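Local coordinates for aminoglycoside 6-N-acetyltransferase type Ib11 (Salmonella typhimurium, PDB 2PRB), which probably transfers an acetyl group from acetyl-coenzyme A to the 6'-amino group of aminoglycosides such as kanamycin B, which confers antibiotic resistance, at residues 104-109 with 121-126; 143-148 with 169-174; 64-69 with 80-85; 30-35 with 108-113. The protein carries 2 engineered substitutions. One frame throughout, in Å; residues are numbered along the deposited sequence.

Overall arrangement
From the N terminus, residues 30-35 pair with 108-113 across 72 intervening residues, so interaction 4 closes a long loop, and the hairpin of interaction 3 (64-69 with 80-85) is nested inside it. Strand 75-84 of that hairpin is followed by strand 101-108, its neighbour in the mixed sheet. Interaction 1 begins there, shares Leu108 and Ala109 with interaction 4, and closes the short connection to helix 118-131; its Asp105 and Leu126 also touch interaction 3. Interaction 2 comes last, in series, joining the loop after strand 138-141 to strand 170-178. Interactions 1, 2 and 4 all touch coenzyme A.

Interaction 1. Residues 104-109 with 121-126; sequences IDQLLA and KLVRAL. Engineered in segment 104-109: Gln106 (natural residue Leu), Leu107 (natural residue Ser). With COA (coenzyme A), chain B.
Ile104, Gln106 and Leu108 turn one face of strand 101-108 against Leu122, Val123 and Leu126 of helix 118-131, the first half of a beta-alpha-beta unit in the GNAT fold. The two short segments run nearly antiparallel, at 147°, and everything that touches between them is buried.

Methyl groups carry most of the apolar packing. The two branches of Ile104 part between Leu126 and Val123. The side chains of Ile104 and Leu126 pass in opposite directions, with Ile104 CG2 3.5 Å from Leu126 CD2; Ile104 and Val123 cross at about a right angle, Ile104 CD1 lying 3.8 Å from Val123 CG1. CG1 of Ile104 lies between the backbone N and the carbonyl carbon (chi1 61°), which sends the CD1 arm to Val123 and leaves CG2 for Leu126. Leu122 also uses both of its methyls, CD2 against CB of Gln106 at 3.8 Å and CD1 against CD2 of Leu108 at 4.1 Å.

Gln106, an engineered residue, is bent at chi2, and its amide lies across Val123, with Gln106 NE2 3.8 Å from Val123 CG2. The buried OE1 accepts a weak hydrogen bond from the hydroxyl of Tyr154, a residue of the coenzyme A site.

Polar contacts with coenzyme A use the strand backbone. N4P of the cofactor gives a weak, bent bond to Gln106 O, at 3.0 Å. The amide further along is a firmer anchor: Leu108 N donates to O9P of coenzyme A at 2.7 Å, with an angle of 163° at the hydrogen.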
# COMPACT_ATOMS: atom_id res chain seq x y z
N ILE A 104 -0.68 -4.59 -0.65
CA ILE A 104 -0.86 -3.15 -0.51
C ILE A 104 0.39 -2.46 0.04
O ILE A 104 1.21 -3.07 0.73
CB ILE A 104 -2.09 -2.76 0.37
CG1 ILE A 104 -1.96 -3.32 1.79
CG2 ILE A 104 -3.40 -3.20 -0.30
CD1 ILE A 104 -2.94 -2.72 2.79
N ASP A 105 0.51 -1.17 -0.29
CA ASP A 105 1.51 -0.28 0.27
C ASP A 105 0.87 1.09 0.40
O ASP A 105 -0.02 1.43 -0.38
CB ASP A 105 2.73 -0.20 -0.65
CG ASP A 105 3.60 -1.43 -0.58
OD1 ASP A 105 4.20 -1.69 0.49
OD2 ASP A 105 3.71 -2.14 -1.61
N GLN A 106 1.31 1.88 1.38
CA GLN A 106 0.72 3.21 1.58
C GLN A 106 1.59 4.14 2.40
O GLN A 106 2.50 3.70 3.11
CB GLN A 106 -0.69 3.11 2.18
CG GLN A 106 -0.76 2.72 3.66
CD GLN A 106 -0.18 1.35 3.94
OE1 GLN A 106 0.73 1.21 4.76
NE2 GLN A 106 -0.68 0.33 3.25
N LEU A 107 1.30 5.43 2.29
CA LEU A 107 2.01 6.47 3.03
C LEU A 107 1.07 7.63 3.35
O LEU A 107 0.13 7.90 2.59
CB LEU A 107 3.22 6.97 2.22
CG LEU A 107 2.98 7.69 0.88
CD1 LEU A 107 2.79 9.20 1.08
CD2 LEU A 107 4.14 7.42 -0.07
N LEU A 108 1.31 8.30 4.46
CA LEU A 108 0.62 9.55 4.77
C LEU A 108 1.53 10.72 4.41
O LEU A 108 2.70 10.73 4.77
CB LEU A 108 0.20 9.61 6.24
CG LEU A 108 -0.89 8.63 6.72
CD1 LEU A 108 -1.03 8.67 8.24
CD2 LEU A 108 -2.23 8.91 6.05
N ALA A 109 0.97 11.70 3.71
CA ALA A 109 1.73 12.84 3.17
C ALA A 109 2.30 13.79 4.22
O ALA A 109 3.41 14.30 4.06
CB ALA A 109 0.86 13.61 2.19
N LYS A 121 -7.29 3.95 9.16
CA LYS A 121 -8.48 4.27 8.37
C LYS A 121 -8.23 4.10 6.87
O LYS A 121 -9.08 3.56 6.15
CB LYS A 121 -8.96 5.69 8.66
CG LYS A 121 -9.63 5.86 10.01
CD LYS A 121 -9.98 7.32 10.27
CE LYS A 121 -10.48 7.52 11.70
NZ LYS A 121 -11.78 6.84 11.95
N LEU A 122 -7.08 4.57 6.40
CA LEU A 122 -6.67 4.40 5.00
C LEU A 122 -6.61 2.92 4.63
O LEU A 122 -7.22 2.50 3.64
CB LEU A 122 -5.31 5.08 4.75
CG LEU A 122 -4.74 5.23 3.33
CD1 LEU A 122 -3.52 6.14 3.35
CD2 LEU A 122 -4.40 3.89 2.67
N VAL A 123 -5.87 2.13 5.42
CA VAL A 123 -5.71 0.70 5.15
C VAL A 123 -7.07 -0.02 5.16
O VAL A 123 -7.35 -0.83 4.28
CB VAL A 123 -4.70 0.03 6.12
CG1 VAL A 123 -4.66 -1.48 5.92
CG2 VAL A 123 -3.30 0.62 5.93
N ARG A 124 -7.91 0.29 6.15
CA ARG A 124 -9.25 -0.29 6.22
C ARG A 124 -10.09 0.01 4.98
O ARG A 124 -10.80 -0.87 4.47
CB ARG A 124 -9.98 0.15 7.49
CG ARG A 124 -9.42 -0.50 8.76
CD ARG A 124 -10.38 -0.41 9.92
NE ARG A 124 -9.96 -1.24 11.05
CZ ARG A 124 -10.19 -2.55 11.16
NH1 ARG A 124 -10.86 -3.20 10.21
NH2 ARG A 124 -9.76 -3.21 12.22
N ALA A 125 -9.99 1.24 4.48
CA ALA A 125 -10.69 1.64 3.26
C ALA A 125 -10.17 0.89 2.03
O ALA A 125 -10.96 0.48 1.17
CB ALA A 125 -10.59 3.15 3.04
N LEU A 126 -8.85 0.70 1.96
CA LEU A 126 -8.23 -0.02 0.85
C LEU A 126 -8.58 -1.51 0.86
O LEU A 126 -8.84 -2.09 -0.19
CB LEU A 126 -6.70 0.19 0.84
CG LEU A 126 -5.88 -0.35 -0.34
CD1 LEU A 126 -6.52 -0.04 -1.69
CD2 LEU A 126 -4.45 0.19 -0.29
N1A COA B . 6.94 0.40 17.99
C2A COA B . 5.71 -0.17 18.24
N3A COA B . 4.55 0.53 17.94
C4A COA B . 4.62 1.78 17.40
C5A COA B . 5.86 2.37 17.14
C6A COA B . 7.02 1.67 17.44
N6A COA B . 8.21 2.15 17.07
N7A COA B . 5.62 3.59 16.61
C8A COA B . 4.28 3.79 16.53
N9A COA B . 3.65 2.67 17.02
C1B COA B . 2.21 2.35 16.97
C2B COA B . 1.33 3.39 17.63
O2B COA B . 1.29 3.21 19.02
C3B COA B . -0.01 3.13 16.97
O3B COA B . -0.72 2.12 17.65
P3B COA B . -1.78 2.41 18.83
O7A COA B . -3.04 2.98 18.23
O8A COA B . -1.21 3.37 19.84
O9A COA B . -2.10 1.09 19.51
C4B COA B . 0.36 2.57 15.60
O4B COA B . 1.73 2.24 15.64
C5B COA B . 0.10 3.56 14.47
O5B COA B . -1.25 3.54 14.09
P1A COA B . -1.79 4.71 13.12
O1A COA B . -1.87 6.01 13.89
O2A COA B . -3.12 4.36 12.49
O3A COA B . -0.63 4.76 12.01
P2A COA B . -0.38 6.02 11.04
O4A COA B . -1.60 6.91 11.02
O5A COA B . 0.87 6.77 11.43
O6A COA B . -0.19 5.31 9.61
CBP COA B . 1.67 4.60 8.22
CCP COA B . 0.77 4.28 9.42
CDP COA B . 2.66 3.44 8.06
CEP COA B . 0.80 4.67 6.97
CAP COA B . 2.40 5.93 8.46
OAP COA B . 3.02 5.98 9.73
C9P COA B . 3.36 6.31 7.36
O9P COA B . 2.88 6.90 6.19
N8P COA B . 4.66 6.06 7.57
C7P COA B . 5.71 6.51 6.66
C6P COA B . 5.80 5.69 5.37
C5P COA B . 5.72 4.20 5.65
O5P COA B . 6.31 3.70 6.61
N4P COA B . 4.98 3.49 4.79
C3P COA B . 4.69 2.08 5.02
C2P COA B . 5.81 1.18 4.53
S1P COA B . 5.40 -0.58 4.72

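Interaction 2. Residues 143-148 with 169-174; sequences PSPSNL and DGPAVY. With COA (coenzyme A), chain B.
Pro145 lays CD and CG of its ring over Pro171, with Pro145 CD 3.2 Å from Pro171 O and the CG atoms of Pro145 and Pro171 4.2 Å apart. CA of Pro145 meets the CG2 methyl of Val173 at 3.8 Å. With CG1 anti to the backbone N (chi1 179°), Val173 is left with CG2 to turn toward Pro145.

One backbone bond fastens the two segments: Val173 N donates to Pro143 O at 2.9 Å, almost in line with the carbonyl. The ring of Pro143 lies beside the next carbonyl of the strand, its CD 3.2 Å from Val173 O. Prolines thus supply much of the surface on the loop side, where a type I beta turn runs from Ser144 to Asn147.

The turn delivers Asn147 to the cofactor. With CG anti to the backbone N (chi1 -156°), the amide reaches coenzyme A, and Asn147 ND2 donates to O5P at 3.1 Å in a nearly straight bond (172°). Its OD1 makes a weak N-cap bond to Ala150 N, so one side chain both binds the pantetheine arm and caps the N-terminal end of helix 148-156.

The loop leads from strand 138-141 into helix 148-156, whose Ile151 touches both Pro143 and Val173. On its other edge strand 170-178 pairs with strand 160-167, through the backbone of Ala172 and Val165.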
# COMPACT_ATOMS: atom_id res chain seq x y z
N PRO A 143 5.78 -5.03 5.35
CA PRO A 143 6.62 -4.01 5.97
C PRO A 143 7.96 -4.60 6.37
O PRO A 143 8.05 -5.81 6.64
CB PRO A 143 5.82 -3.61 7.22
CG PRO A 143 4.99 -4.82 7.53
CD PRO A 143 4.62 -5.39 6.19
N SER A 144 9.01 -3.78 6.39
CA SER A 144 10.32 -4.24 6.84
C SER A 144 10.26 -4.50 8.35
O SER A 144 9.45 -3.88 9.05
CB SER A 144 11.40 -3.21 6.50
OG SER A 144 11.32 -2.08 7.35
N PRO A 145 11.11 -5.41 8.85
CA PRO A 145 11.14 -5.74 10.28
C PRO A 145 11.36 -4.51 11.17
O PRO A 145 10.81 -4.45 12.27
CB PRO A 145 12.31 -6.71 10.40
CG PRO A 145 12.46 -7.30 9.05
CD PRO A 145 12.08 -6.22 8.09
N SER A 146 12.15 -3.55 10.69
CA SER A 146 12.41 -2.30 11.41
C SER A 146 11.19 -1.38 11.51
O SER A 146 11.11 -0.53 12.41
CB SER A 146 13.58 -1.54 10.79
OG SER A 146 14.81 -2.23 10.98
N ASN A 147 10.24 -1.54 10.58
CA ASN A 147 9.10 -0.63 10.49
C ASN A 147 7.94 -1.00 11.42
O ASN A 147 6.86 -1.38 10.98
CB ASN A 147 8.62 -0.52 9.04
CG ASN A 147 7.86 0.77 8.77
OD1 ASN A 147 7.50 1.51 9.69
ND2 ASN A 147 7.61 1.05 7.49
N LEU A 148 8.19 -0.86 12.72
CA LEU A 148 7.26 -1.30 13.76
C LEU A 148 5.94 -0.52 13.77
O LEU A 148 4.89 -1.09 14.11
CB LEU A 148 7.93 -1.25 15.13
CG LEU A 148 9.19 -2.11 15.30
CD1 LEU A 148 9.91 -1.76 16.60
CD2 LEU A 148 8.85 -3.60 15.25
N ASP A 169 13.89 -6.55 -1.88
CA ASP A 169 14.31 -5.37 -1.11
C ASP A 169 14.90 -5.73 0.26
O ASP A 169 15.39 -4.85 0.98
CB ASP A 169 13.14 -4.39 -0.95
CG ASP A 169 12.90 -3.56 -2.20
OD1 ASP A 169 13.74 -3.58 -3.11
OD2 ASP A 169 11.85 -2.88 -2.26
N GLY A 170 14.88 -7.02 0.61
CA GLY A 170 15.34 -7.49 1.91
C GLY A 170 14.24 -8.25 2.64
O GLY A 170 13.18 -8.51 2.07
N PRO A 171 14.48 -8.61 3.92
CA PRO A 171 13.46 -9.35 4.66
C PRO A 171 12.24 -8.48 4.95
O PRO A 171 12.35 -7.25 5.03
CB PRO A 171 14.16 -9.72 5.97
CG PRO A 171 15.21 -8.68 6.13
CD PRO A 171 15.68 -8.37 4.74
N ALA A 172 11.09 -9.13 5.09
CA ALA A 172 9.86 -8.44 5.42
C ALA A 172 9.04 -9.28 6.39
O ALA A 172 9.13 -10.52 6.40
CB ALA A 172 9.05 -8.14 4.16
N VAL A 173 8.24 -8.60 7.21
CA VAL A 173 7.26 -9.26 8.05
C VAL A 173 6.01 -9.44 7.19
O VAL A 173 5.30 -8.48 6.90
CB VAL A 173 6.96 -8.46 9.34
CG1 VAL A 173 5.91 -9.16 10.21
CG2 VAL A 173 8.25 -8.25 10.14
N TYR A 174 5.78 -10.67 6.75
CA TYR A 174 4.65 -10.99 5.89
C TYR A 174 3.35 -11.03 6.70
O TYR A 174 3.24 -11.79 7.66
CB TYR A 174 4.89 -12.32 5.18
CG TYR A 174 3.89 -12.64 4.09
CD1 TYR A 174 3.84 -11.88 2.92
CD2 TYR A 174 3.01 -13.71 4.23
CE1 TYR A 174 2.93 -12.17 1.91
CE2 TYR A 174 2.08 -14.01 3.22
CZ TYR A 174 2.05 -13.23 2.07
OH TYR A 174 1.14 -13.52 1.07
N1A COA B . 6.94 0.40 17.99
C2A COA B . 5.71 -0.17 18.24
N3A COA B . 4.55 0.53 17.94
C4A COA B . 4.62 1.78 17.40
C5A COA B . 5.86 2.37 17.14
C6A COA B . 7.02 1.67 17.44
N6A COA B . 8.21 2.15 17.07
N7A COA B . 5.62 3.59 16.61
C8A COA B . 4.28 3.79 16.53
N9A COA B . 3.65 2.67 17.02
C1B COA B . 2.21 2.35 16.97
C2B COA B . 1.33 3.39 17.63
O2B COA B . 1.29 3.21 19.02
C3B COA B . -0.01 3.13 16.97
O3B COA B . -0.72 2.12 17.65
P3B COA B . -1.78 2.41 18.83
O7A COA B . -3.04 2.98 18.23
O8A COA B . -1.21 3.37 19.84
O9A COA B . -2.10 1.09 19.51
C4B COA B . 0.36 2.57 15.60
O4B COA B . 1.73 2.24 15.64
C5B COA B . 0.10 3.56 14.47
O5B COA B . -1.25 3.54 14.09
P1A COA B . -1.79 4.71 13.12
O1A COA B . -1.87 6.01 13.89
O2A COA B . -3.12 4.36 12.49
O3A COA B . -0.63 4.76 12.01
P2A COA B . -0.38 6.02 11.04
O4A COA B . -1.60 6.91 11.02
O5A COA B . 0.87 6.77 11.43
O6A COA B . -0.19 5.31 9.61
CBP COA B . 1.67 4.60 8.22
CCP COA B . 0.77 4.28 9.42
CDP COA B . 2.66 3.44 8.06
CEP COA B . 0.80 4.67 6.97
CAP COA B . 2.40 5.93 8.46
OAP COA B . 3.02 5.98 9.73
C9P COA B . 3.36 6.31 7.36
O9P COA B . 2.88 6.90 6.19
N8P COA B . 4.66 6.06 7.57
C7P COA B . 5.71 6.51 6.66
C6P COA B . 5.80 5.69 5.37
C5P COA B . 5.72 4.20 5.65
O5P COA B . 6.31 3.70 6.61
N4P COA B . 4.98 3.49 4.79
C3P COA B . 4.69 2.08 5.02
C2P COA B . 5.81 1.18 4.53
S1P COA B . 5.40 -0.58 4.72

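Interaction 3. Residues 64-69 with 80-85; sequences SVTPYI and AQSYVA
Tyr68, with CG anti to the carbonyl carbon (chi1 -48°), swings its ring along the sheet toward Ser82, whose OG sits between the backbone N and the carbonyl carbon (chi1 71°). The two hydroxyls meet in a hydrogen bond of 2.7 Å between Tyr68 OH and Ser82 OG, in which either could be the donor. Ser82 OG lies at the edge of the ring, near its plane, and CD2 of Tyr68 passes CB of Ala80 at 4.3 Å. Leu126 and Leu129 of helix 118-131 pack on Tyr68, placing this hydroxyl pair on the helix-covered face.

The segments lie on the two arms of the beta hairpin formed by strands 65-72 and 75-84. Thr66-Ser82 and Tyr68-Ala80 are the hydrogen-bonded pairs, alternating with non-hydrogen-bonded Val65-Tyr83 and Pro67-Gln81. Among the backbone bonds, Thr66 N to Ser82 O is short and straight, 2.8 Å with 174° at the hydrogen. Pro67 lies in a non-hydrogen-bonded pair, so its lack of an N-H costs no bond within the hairpin.

On the face carrying Val65, Pro67, Gln81 and Tyr83, the methyls of Val65 diverge: CG1 rests on CG of Gln81 at 3.8 Å and CG2 on CB of Tyr83, also at 3.8 Å. The polar ends of these partners lead to other residues, with Gln81 NE2 bonded to Tyr79 OH and Tyr83 OH to Gln140 OE1.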
# COMPACT_ATOMS: atom_id res chain seq x y z
N SER A 64 1.00 -4.71 -12.79
CA SER A 64 -0.24 -4.99 -12.07
C SER A 64 -0.37 -4.16 -10.78
O SER A 64 -0.89 -4.64 -9.77
CB SER A 64 -0.40 -6.49 -11.77
OG SER A 64 -0.54 -7.23 -12.97
N VAL A 65 0.10 -2.91 -10.83
CA VAL A 65 0.00 -1.99 -9.70
C VAL A 65 -1.01 -0.87 -9.99
O VAL A 65 -0.98 -0.25 -11.06
CB VAL A 65 1.39 -1.38 -9.34
CG1 VAL A 65 1.27 -0.35 -8.23
CG2 VAL A 65 2.37 -2.48 -8.94
N THR A 66 -1.90 -0.62 -9.02
CA THR A 66 -2.88 0.45 -9.11
C THR A 66 -2.59 1.51 -8.04
O THR A 66 -2.60 1.20 -6.85
CB THR A 66 -4.32 -0.09 -8.92
OG1 THR A 66 -4.58 -1.09 -9.92
CG2 THR A 66 -5.34 1.03 -9.05
N PRO A 67 -2.32 2.76 -8.47
CA PRO A 67 -2.10 3.86 -7.54
C PRO A 67 -3.38 4.59 -7.10
O PRO A 67 -4.29 4.81 -7.92
CB PRO A 67 -1.19 4.81 -8.33
CG PRO A 67 -1.58 4.60 -9.76
CD PRO A 67 -2.13 3.18 -9.88
N TYR A 68 -3.42 4.96 -5.83
CA TYR A 68 -4.56 5.70 -5.27
C TYR A 68 -4.09 6.93 -4.51
O TYR A 68 -2.97 6.96 -3.98
CB TYR A 68 -5.36 4.83 -4.29
CG TYR A 68 -5.72 3.45 -4.77
CD1 TYR A 68 -6.92 3.22 -5.45
CD2 TYR A 68 -4.89 2.37 -4.50
CE1 TYR A 68 -7.26 1.93 -5.89
CE2 TYR A 68 -5.22 1.09 -4.93
CZ TYR A 68 -6.40 0.88 -5.62
OH TYR A 68 -6.71 -0.40 -6.03
N ILE A 69 -4.96 7.94 -4.45
CA ILE A 69 -4.77 9.07 -3.54
C ILE A 69 -5.81 8.98 -2.42
O ILE A 69 -7.01 8.83 -2.68
CB ILE A 69 -4.87 10.44 -4.28
CG1 ILE A 69 -3.75 10.60 -5.32
CG2 ILE A 69 -4.86 11.61 -3.28
CD1 ILE A 69 -2.31 10.52 -4.77
N ALA A 80 -1.47 5.44 -1.89
CA ALA A 80 -1.52 4.00 -1.69
C ALA A 80 -1.38 3.25 -3.01
O ALA A 80 -1.62 3.82 -4.09
CB ALA A 80 -2.81 3.60 -0.97
N GLN A 81 -0.98 1.99 -2.91
CA GLN A 81 -0.86 1.09 -4.05
C GLN A 81 -1.48 -0.25 -3.70
O GLN A 81 -1.31 -0.74 -2.59
CB GLN A 81 0.61 0.83 -4.37
CG GLN A 81 1.29 1.89 -5.17
CD GLN A 81 2.78 1.66 -5.32
OE1 GLN A 81 3.33 0.64 -4.87
NE2 GLN A 81 3.45 2.60 -5.95
N SER A 82 -2.19 -0.83 -4.66
CA SER A 82 -2.56 -2.23 -4.57
C SER A 82 -1.95 -2.95 -5.77
O SER A 82 -1.76 -2.35 -6.82
CB SER A 82 -4.08 -2.42 -4.53
OG SER A 82 -4.66 -2.12 -5.79
N TYR A 83 -1.65 -4.23 -5.60
CA TYR A 83 -1.05 -5.00 -6.68
C TYR A 83 -1.52 -6.46 -6.68
O TYR A 83 -1.88 -6.99 -5.64
CB TYR A 83 0.49 -4.91 -6.65
CG TYR A 83 1.12 -5.46 -5.39
CD1 TYR A 83 1.46 -6.82 -5.29
CD2 TYR A 83 1.40 -4.64 -4.30
CE1 TYR A 83 2.04 -7.34 -4.14
CE2 TYR A 83 1.99 -5.15 -3.13
CZ TYR A 83 2.30 -6.50 -3.06
OH TYR A 83 2.88 -7.02 -1.92
N VAL A 84 -1.52 -7.07 -7.86
CA VAL A 84 -1.76 -8.51 -7.98
C VAL A 84 -0.43 -9.22 -7.77
O VAL A 84 0.48 -9.12 -8.60
CB VAL A 84 -2.36 -8.88 -9.36
CG1 VAL A 84 -2.64 -10.38 -9.43
CG2 VAL A 84 -3.64 -8.08 -9.62
N ALA A 85 -0.31 -9.94 -6.65
CA ALA A 85 0.95 -10.57 -6.26
C ALA A 85 1.49 -11.51 -7.34
O ALA A 85 2.69 -11.51 -7.63
CB ALA A 85 0.80 -11.31 -4.92

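Interaction 4. Residues 30-35 with 108-113; sequences LNRSHI and LANASQ. With COA (coenzyme A), chain B.
At the rim of the coenzyme A pocket, the loop after strand 101-108 is gripped by Arg32 and His34 at the start of helix 33-36. Both converge on a single acceptor, the carbonyl oxygen of Ala109. Arg32 NH1 donates to Ala109 O at 2.9 Å and His34 NE2 to the same oxygen at 3.0 Å. They approach from opposite faces of the carbonyl plane, each well out of it, although the oxygen lies in the plane of both the guanidinium and the imidazole. The carbonyl is therefore clasped between two flat donors.

Arg32 reaches this far because its chain is extended from CG to NE. It lies alongside Asn110, and Arg32 NH1 adds a weak bond to Asn110 OD1 at 3.1 Å; the guanidinium and amide planes are 33° apart. Glu28 forms a salt bridge with NH2 of Arg32, so the guanidinium is held from a second direction. The other end of the Asn110 amide is also fixed, by a nearly straight bond from Asn110 ND2 to Gln113 OE1 at 2.8 Å.

Arg32 occupies the N-cap position of the helix, and the loop it meets connects strand 101-108 to helix 118-131 in the GNAT fold. A chi1 of 69°, with CG of His34 between the backbone N and the carbonyl carbon, turns the ring toward the loop, where one face receives CB of Ala111 in a CH-pi contact, 4.0 Å from the His34 centroid, while CG1 of Ile35 covers the opposite face toward the rim. CD1 of Ile35 continues past Leu108 O toward C6P of coenzyme A, 4.1 Å away.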
# COMPACT_ATOMS: atom_id res chain seq x y z
N LEU A 30 7.20 12.27 -1.80
CA LEU A 30 8.23 11.23 -1.79
C LEU A 30 9.62 11.74 -1.40
O LEU A 30 10.54 10.95 -1.21
CB LEU A 30 8.28 10.49 -3.13
CG LEU A 30 7.07 9.63 -3.50
CD1 LEU A 30 7.24 9.06 -4.90
CD2 LEU A 30 6.83 8.51 -2.49
N ASN A 31 9.76 13.06 -1.28
CA ASN A 31 11.00 13.67 -0.84
C ASN A 31 10.93 14.27 0.57
O ASN A 31 11.88 14.91 1.04
CB ASN A 31 11.48 14.72 -1.85
CG ASN A 31 12.04 14.08 -3.10
OD1 ASN A 31 11.36 13.97 -4.13
ND2 ASN A 31 13.29 13.64 -3.03
N ARG A 32 9.80 14.05 1.25
CA ARG A 32 9.66 14.45 2.65
C ARG A 32 10.36 13.43 3.55
O ARG A 32 10.25 12.22 3.33
CB ARG A 32 8.18 14.61 3.03
CG ARG A 32 7.50 15.76 2.29
CD ARG A 32 6.05 15.98 2.71
NE ARG A 32 5.50 17.15 2.03
CZ ARG A 32 4.22 17.51 2.03
NH1 ARG A 32 3.31 16.79 2.66
NH2 ARG A 32 3.85 18.60 1.37
N SER A 33 11.08 13.93 4.55
CA SER A 33 11.95 13.09 5.37
C SER A 33 11.24 11.88 6.00
O SER A 33 11.82 10.80 6.06
CB SER A 33 12.67 13.92 6.44
OG SER A 33 11.75 14.50 7.36
N HIS A 34 10.01 12.07 6.46
CA HIS A 34 9.27 10.98 7.12
C HIS A 34 8.89 9.86 6.14
O HIS A 34 8.70 8.71 6.55
CB HIS A 34 8.04 11.51 7.88
CG HIS A 34 6.94 12.03 7.01
ND1 HIS A 34 5.81 11.29 6.73
CD2 HIS A 34 6.80 13.20 6.35
CE1 HIS A 34 5.01 12.00 5.95
NE2 HIS A 34 5.60 13.16 5.70
N ILE A 35 8.81 10.21 4.86
CA ILE A 35 8.54 9.24 3.79
C ILE A 35 9.84 8.58 3.32
O ILE A 35 9.91 7.36 3.18
CB ILE A 35 7.78 9.90 2.60
CG1 ILE A 35 6.42 10.45 3.04
CG2 ILE A 35 7.62 8.93 1.42
CD1 ILE A 35 5.51 9.41 3.70
N LEU A 108 1.31 8.30 4.46
CA LEU A 108 0.62 9.55 4.77
C LEU A 108 1.53 10.72 4.41
O LEU A 108 2.70 10.73 4.77
CB LEU A 108 0.20 9.61 6.24
CG LEU A 108 -0.89 8.63 6.72
CD1 LEU A 108 -1.03 8.67 8.24
CD2 LEU A 108 -2.23 8.91 6.05
N ALA A 109 0.97 11.70 3.71
CA ALA A 109 1.73 12.84 3.17
C ALA A 109 2.30 13.79 4.22
O ALA A 109 3.41 14.30 4.06
CB ALA A 109 0.86 13.61 2.19
N ASN A 110 1.53 14.03 5.28
CA ASN A 110 1.85 15.07 6.26
C ASN A 110 2.39 14.51 7.57
O ASN A 110 1.71 13.74 8.26
CB ASN A 110 0.63 15.96 6.51
CG ASN A 110 0.10 16.61 5.24
OD1 ASN A 110 0.84 17.28 4.52
ND2 ASN A 110 -1.19 16.42 4.97
N ALA A 111 3.62 14.90 7.92
CA ALA A 111 4.28 14.46 9.15
C ALA A 111 3.45 14.73 10.40
O ALA A 111 3.45 13.93 11.35
CB ALA A 111 5.65 15.10 9.27
N SER A 112 2.72 15.85 10.40
CA SER A 112 1.86 16.25 11.52
C SER A 112 0.64 15.35 11.70
O SER A 112 0.01 15.35 12.76
CB SER A 112 1.41 17.70 11.34
OG SER A 112 0.56 17.84 10.22
N GLN A 113 0.30 14.59 10.66
CA GLN A 113 -0.87 13.71 10.69
C GLN A 113 -0.53 12.25 11.00
O GLN A 113 -1.41 11.39 10.99
CB GLN A 113 -1.67 13.82 9.39
CG GLN A 113 -2.34 15.18 9.18
CD GLN A 113 -3.13 15.26 7.88
OE1 GLN A 113 -2.66 14.86 6.82
NE2 GLN A 113 -4.34 15.80 7.97
N1A COA B . 6.94 0.40 17.99
C2A COA B . 5.71 -0.17 18.24
N3A COA B . 4.55 0.53 17.94
C4A COA B . 4.62 1.78 17.40
C5A COA B . 5.86 2.37 17.14
C6A COA B . 7.02 1.67 17.44
N6A COA B . 8.21 2.15 17.07
N7A COA B . 5.62 3.59 16.61
C8A COA B . 4.28 3.79 16.53
N9A COA B . 3.65 2.67 17.02
C1B COA B . 2.21 2.35 16.97
C2B COA B . 1.33 3.39 17.63
O2B COA B . 1.29 3.21 19.02
C3B COA B . -0.01 3.13 16.97
O3B COA B . -0.72 2.12 17.65
P3B COA B . -1.78 2.41 18.83
O7A COA B . -3.04 2.98 18.23
O8A COA B . -1.21 3.37 19.84
O9A COA B . -2.10 1.09 19.51
C4B COA B . 0.36 2.57 15.60
O4B COA B . 1.73 2.24 15.64
C5B COA B . 0.10 3.56 14.47
O5B COA B . -1.25 3.54 14.09
P1A COA B . -1.79 4.71 13.12
O1A COA B . -1.87 6.01 13.89
O2A COA B . -3.12 4.36 12.49
O3A COA B . -0.63 4.76 12.01
P2A COA B . -0.38 6.02 11.04
O4A COA B . -1.60 6.91 11.02
O5A COA B . 0.87 6.77 11.43
O6A COA B . -0.19 5.31 9.61
CBP COA B . 1.67 4.60 8.22
CCP COA B . 0.77 4.28 9.42
CDP COA B . 2.66 3.44 8.06
CEP COA B . 0.80 4.67 6.97
CAP COA B . 2.40 5.93 8.46
OAP COA B . 3.02 5.98 9.73
C9P COA B . 3.36 6.31 7.36
O9P COA B . 2.88 6.90 6.19
N8P COA B . 4.66 6.06 7.57
C7P COA B . 5.71 6.51 6.66
C6P COA B . 5.80 5.69 5.37
C5P COA B . 5.72 4.20 5.65
O5P COA B . 6.31 3.70 6.61
N4P COA B . 4.98 3.49 4.79
C3P COA B . 4.69 2.08 5.02
C2P COA B . 5.81 1.18 4.53
S1P COA B . 5.40 -0.58 4.72